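Local coordinates for protein 3-deoxy-manno-octulosonate cytidylyltransferase (Escherichia coli, PDB 1H7E) that activates the eight-carbon sugar KDO by coupling it to CMP from CTP, probably for incorporation into bacterial lipopolysaccharide, at residues 65-70 against 84-89; 112-115 against 119-122. All coordinates share one frame; numbering follows the deposited sequence.

Contact 1: 65-70 against 84-89; sequences KAIMTR and MHKVEA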
loop_
_atom_site.group_PDB
_atom_site.type_symbol
_atom_site.label_atom_id
_atom_site.label_comp_id
_atom_site.label_asym_id
_atom_site.label_seq_id
_atom_site.Cartn_x
_atom_site.Cartn_y
_atom_site.Cartn_z
ATOM N N LYS A 65 -35.730 5.157 -11.650
ATOM C CA LYS A 65 -35.876 5.785 -10.336
ATOM C C LYS A 65 -34.748 6.779 -10.075
ATOM O O LYS A 65 -33.566 6.462 -10.251
ATOM C CB LYS A 65 -35.880 4.733 -9.236
ATOM C CG LYS A 65 -36.907 3.635 -9.419
ATOM C CD LYS A 65 -36.791 2.619 -8.296
ATOM C CE LYS A 65 -37.832 1.531 -8.429
ATOM N NZ LYS A 65 -37.865 0.689 -7.198
ATOM N N ALA A 66 -35.121 7.999 -9.702
ATOM C CA ALA A 66 -34.162 9.054 -9.393
ATOM C C ALA A 66 -34.427 9.545 -7.969
ATOM O O ALA A 66 -35.549 9.438 -7.462
ATOM C CB ALA A 66 -34.295 10.214 -10.390
ATOM N N ILE A 67 -33.378 10.007 -7.298
ATOM C CA ILE A 67 -33.501 10.538 -5.949
ATOM C C ILE A 67 -32.633 11.782 -5.918
ATOM O O ILE A 67 -31.487 11.761 -6.376
ATOM C CB ILE A 67 -33.077 9.509 -4.869
ATOM C CG1 ILE A 67 -33.115 10.151 -3.480
ATOM C CG2 ILE A 67 -31.700 8.931 -5.186
ATOM C CD1 ILE A 67 -33.044 9.168 -2.362
ATOM N N MET A 68 -33.237 12.899 -5.522
ATOM C CA MET A 68 -32.529 14.160 -5.440
ATOM C C MET A 68 -31.681 14.162 -4.180
ATOM O O MET A 68 -32.109 13.704 -3.113
ATOM C CB MET A 68 -33.508 15.329 -5.419
ATOM C CG MET A 68 -34.126 15.651 -6.766
ATOM S SD MET A 68 -32.985 16.473 -7.895
ATOM C CE MET A 68 -32.849 18.119 -7.161
ATOM N N THR A 69 -30.465 14.667 -4.323
ATOM C CA THR A 69 -29.520 14.720 -3.218
ATOM C C THR A 69 -28.989 16.142 -3.141
ATOM O O THR A 69 -29.280 16.951 -4.011
ATOM C CB THR A 69 -28.348 13.712 -3.445
ATOM O OG1 THR A 69 -27.716 13.979 -4.705
ATOM C CG2 THR A 69 -28.859 12.272 -3.454
ATOM N N ARG A 70 -28.256 16.466 -2.084
ATOM C CA ARG A 70 -27.698 17.807 -1.949
ATOM C C ARG A 70 -26.612 18.077 -2.993
ATOM O O ARG A 70 -25.949 17.151 -3.472
ATOM C CB ARG A 70 -27.137 18.015 -0.545
ATOM C CG ARG A 70 -28.212 17.999 0.521
ATOM C CD ARG A 70 -27.687 18.514 1.840
ATOM N NE ARG A 70 -26.627 17.660 2.360
ATOM C CZ ARG A 70 -26.835 16.566 3.089
ATOM N NH1 ARG A 70 -28.073 16.181 3.389
ATOM N NH2 ARG A 70 -25.803 15.856 3.526
ATOM N N MET A 84 -28.215 6.327 1.245
ATOM C CA MET A 84 -28.297 5.197 2.167
ATOM C C MET A 84 -29.357 5.360 3.267
ATOM O O MET A 84 -30.017 4.397 3.640
ATOM C CB MET A 84 -26.915 4.930 2.786
ATOM C CG MET A 84 -26.859 3.830 3.848
ATOM S SD MET A 84 -27.177 4.441 5.529
ATOM C CE MET A 84 -25.868 5.712 5.714
ATOM N N HIS A 85 -29.490 6.567 3.802
ATOM C CA HIS A 85 -30.487 6.821 4.853
ATOM C C HIS A 85 -31.929 6.645 4.386
ATOM O O HIS A 85 -32.796 6.254 5.173
ATOM C CB HIS A 85 -30.326 8.222 5.404
ATOM C CG HIS A 85 -29.145 8.372 6.295
ATOM N ND1 HIS A 85 -28.983 7.625 7.442
ATOM C CD2 HIS A 85 -28.072 9.189 6.217
ATOM C CE1 HIS A 85 -27.855 7.979 8.032
ATOM N NE2 HIS A 85 -27.283 8.925 7.310
ATOM N N LYS A 86 -32.156 6.930 3.105
ATOM C CA LYS A 86 -33.464 6.830 2.468
ATOM C C LYS A 86 -33.771 5.530 1.755
ATOM O O LYS A 86 -34.922 5.119 1.725
ATOM C CB LYS A 86 -33.674 7.999 1.514
ATOM C CG LYS A 86 -33.821 9.296 2.255
ATOM C CD LYS A 86 -34.056 10.460 1.335
ATOM C CE LYS A 86 -34.341 11.705 2.152
ATOM N NZ LYS A 86 -34.644 12.837 1.260
ATOM N N VAL A 87 -32.763 4.901 1.148
ATOM C CA VAL A 87 -32.955 3.635 0.435
ATOM C C VAL A 87 -32.309 2.517 1.232
ATOM O O VAL A 87 -31.079 2.453 1.344
ATOM C CB VAL A 87 -32.331 3.683 -0.973
ATOM C CG1 VAL A 87 -32.428 2.323 -1.645
ATOM C CG2 VAL A 87 -33.000 4.751 -1.813
ATOM N N GLU A 88 -33.132 1.609 1.755
ATOM C CA GLU A 88 -32.622 0.517 2.560
ATOM C C GLU A 88 -32.017 -0.645 1.754
ATOM O O GLU A 88 -32.599 -1.096 0.773
ATOM C CB GLU A 88 -33.716 0.009 3.500
ATOM C CG GLU A 88 -33.255 -1.131 4.406
ATOM C CD GLU A 88 -34.349 -1.659 5.316
ATOM O OE1 GLU A 88 -35.550 -1.464 5.005
ATOM O OE2 GLU A 88 -34.000 -2.281 6.346
ATOM N N ALA A 89 -30.853 -1.125 2.195
ATOM C CA ALA A 89 -30.157 -2.235 1.552
ATOM C C ALA A 89 -29.033 -2.690 2.463
ATOM O O ALA A 89 -28.658 -1.992 3.388
ATOM C CB ALA A 89 -29.596 -1.805 0.196
HETATM O O HOH W 1 -32.109 12.233 -0.337
HETATM O O HOH W 2 -34.704 13.059 -1.607
#
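Ile67 reaches across to Lys86 with its delta methyl. CD1 of Ile67 sits 4.0 Å from CD of Lys86. Ile67 CD1 is also 4.1 Å from Lys86 CB. The methyl thus rests alongside the aliphatic part of the lysine, and the two side chains cross obliquely. A looser apolar touch joins Ile67 CD1 to Val87 CG2 at 4.5 Å. On Ile67, CG1 stands anti to the backbone N (chi1 175°) and the chain runs on extended, which carries CD1 toward Lys86. The extended chain of Lys86 beyond CG takes NZ past the isoleucine, to within water-bridging range of Met68 O.

No direct hydrogen bond crosses the contact; two waters bridge the polar ends. One water donates to Met68 O at 3.1 Å and accepts from Lys86 NZ. The second also donates to Met68 O and accepts from Lys86 NZ at 2.9 Å. The two bridges give one carbonyl and one ammonium group two shared partners. The Met68 side chain starts out away from the helix.

The fold here is the alpha/beta core of a GT-A-type nucleotidyltransferase. Strand 65-68 is the outermost strand of the mixed sheet at this side. Helix 76-86 follows it and leads to the parallel strand 91-94, a beta-alpha-beta crossover. The contact joins the edge strand to Lys86 and Val87, at the C-terminal side of helix 76-86.

Further out, strand 45-50 positions both sides: Ile67 makes backbone hydrogen bonds with Val48 and Thr50. Trp47 touches both Ile67 and Val87, and Val83 of helix 76-86 packs on Ile67. Beyond the strand, Arg70 N bonds to Glu82 OE1, a second tie to the same helix.

Contact 2: 112-115 against 119-122; sequences QGMR and ALPV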
loop_
_atom_site.group_PDB
_atom_site.type_symbol
_atom_site.label_atom_id
_atom_site.label_comp_id
_atom_site.label_asym_id
_atom_site.label_seq_id
_atom_site.Cartn_x
_atom_site.Cartn_y
_atom_site.Cartn_z
ATOM N N GLN A 112 -20.890 -11.013 -5.927
ATOM C CA GLN A 112 -20.618 -12.368 -5.458
ATOM C C GLN A 112 -19.496 -12.360 -4.402
ATOM O O GLN A 112 -19.543 -13.109 -3.419
ATOM C CB GLN A 112 -20.238 -13.285 -6.634
ATOM C CG GLN A 112 -20.246 -14.783 -6.278
ATOM C CD GLN A 112 -21.519 -15.194 -5.524
ATOM O OE1 GLN A 112 -22.601 -15.298 -6.115
ATOM N NE2 GLN A 112 -21.397 -15.390 -4.209
ATOM N N GLY A 113 -18.492 -11.512 -4.616
ATOM C CA GLY A 113 -17.399 -11.410 -3.670
ATOM C C GLY A 113 -17.902 -10.969 -2.303
ATOM O O GLY A 113 -17.463 -11.512 -1.283
ATOM N N MET A 114 -18.814 -9.989 -2.283
ATOM C CA MET A 114 -19.392 -9.459 -1.037
ATOM C C MET A 114 -20.238 -10.520 -0.329
ATOM O O MET A 114 -20.195 -10.650 0.898
ATOM C CB MET A 114 -20.255 -8.216 -1.317
ATOM C CG MET A 114 -19.482 -6.999 -1.789
ATOM S SD MET A 114 -18.462 -6.364 -0.487
ATOM C CE MET A 114 -19.613 -5.363 0.397
ATOM N N ARG A 115 -20.990 -11.298 -1.105
ATOM C CA ARG A 115 -21.828 -12.355 -0.541
ATOM C C ARG A 115 -21.028 -13.547 -0.036
ATOM O O ARG A 115 -21.388 -14.134 0.982
ATOM C CB ARG A 115 -22.931 -12.775 -1.529
ATOM C CG ARG A 115 -23.968 -11.667 -1.681
ATOM C CD ARG A 115 -25.182 -12.075 -2.463
ATOM N NE ARG A 115 -26.279 -11.130 -2.243
ATOM C CZ ARG A 115 -27.051 -10.628 -3.207
ATOM N NH1 ARG A 115 -26.848 -10.973 -4.474
ATOM N NH2 ARG A 115 -28.034 -9.785 -2.907
ATOM N N ALA A 119 -17.777 -10.736 6.211
ATOM C CA ALA A 119 -16.925 -9.818 6.968
ATOM C C ALA A 119 -16.260 -8.741 6.117
ATOM O O ALA A 119 -15.630 -7.848 6.671
ATOM C CB ALA A 119 -15.858 -10.588 7.707
ATOM N N LEU A 120 -16.368 -8.853 4.789
ATOM C CA LEU A 120 -15.762 -7.899 3.856
ATOM C C LEU A 120 -16.533 -6.583 3.839
ATOM O O LEU A 120 -17.701 -6.548 3.464
ATOM C CB LEU A 120 -15.689 -8.513 2.453
ATOM C CG LEU A 120 -15.028 -7.643 1.382
ATOM C CD1 LEU A 120 -13.579 -7.256 1.779
ATOM C CD2 LEU A 120 -15.058 -8.407 0.050
ATOM N N PRO A 121 -15.873 -5.470 4.201
ATOM C CA PRO A 121 -16.587 -4.193 4.211
ATOM C C PRO A 121 -16.787 -3.517 2.861
ATOM O O PRO A 121 -17.852 -2.947 2.602
ATOM C CB PRO A 121 -15.720 -3.310 5.129
ATOM C CG PRO A 121 -14.678 -4.266 5.733
ATOM C CD PRO A 121 -14.498 -5.311 4.700
ATOM N N VAL A 122 -15.750 -3.554 2.019
ATOM C CA VAL A 122 -15.756 -2.876 0.724
ATOM C C VAL A 122 -15.041 -3.719 -0.321
ATOM O O VAL A 122 -14.063 -4.411 -0.012
ATOM C CB VAL A 122 -14.989 -1.519 0.815
ATOM C CG1 VAL A 122 -15.074 -0.740 -0.500
ATOM C CG2 VAL A 122 -15.492 -0.675 1.999
#
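Met114 meets two flat peptide groups, those that follow Leu120 and Pro121. Met114 CE lies almost straight above the plane of the Pro121-Val122 peptide, 3.7 Å from Pro121 O. Met114 CE is also 3.8 Å from Leu120 O, tilted out of the plane of the Leu120-Pro121 peptide. SD of Met114 stands on that same face, 4.0 Å from Leu120 O. None of these is a hydrogen bond. The CB of Pro121 points away, so its carbonyl, not its ring, meets the methionine.

Leu120 supplies the apolar partner. Leu120 CD2 is 4.0 Å from Met114 SD, and the two side chains cross at about a right angle. Leu120 CD2 also comes within 4.1 Å of Gly113 O. Met114 is bent at both chi2 (-68°) and chi3 (-84°), which curls its sulfur and methyl toward the loop although its CB does not point at the loop. Replacing Met114 by alanine removes SD and CE, which would probably open a gap beside Leu120 CD2 and take the apolar cover from the Leu120 and Pro121 carbonyls.

Arg179 of strand 169-179 ties the same two segments by a polar route. Its NH1 bonds to both Met114 O and Leu120 O, and its charge would probably offset the negative end of the helix. Ala177 of that strand touches Met114, and Ile210 packs on Pro121 and Val122. The arrangement closes the turn between helix 104-116 and strand 122-129. It is the helix-to-strand return of a beta-alpha-beta crossover that starts from the parallel strand 91-94.

Contact 1 and contact 2 follow one another along the chain and belong to successive crossovers of one mixed sheet. Strand 91-94 is shared: the helix of contact 1 leads into it, and the helix of contact 2 comes after it. Contact 1 lies at the outermost strand 65-68, while contact 2 adjoins strand 122-129, next to the other outer strand, 212-216. Their centres are 22 Å apart, and their nearest atoms about 9 Å, so they do not touch. Contact 1 is partly buried and water-bridged; contact 2 is buried. This is the apo-enzyme, and it holds no substrate from which to measure either contact.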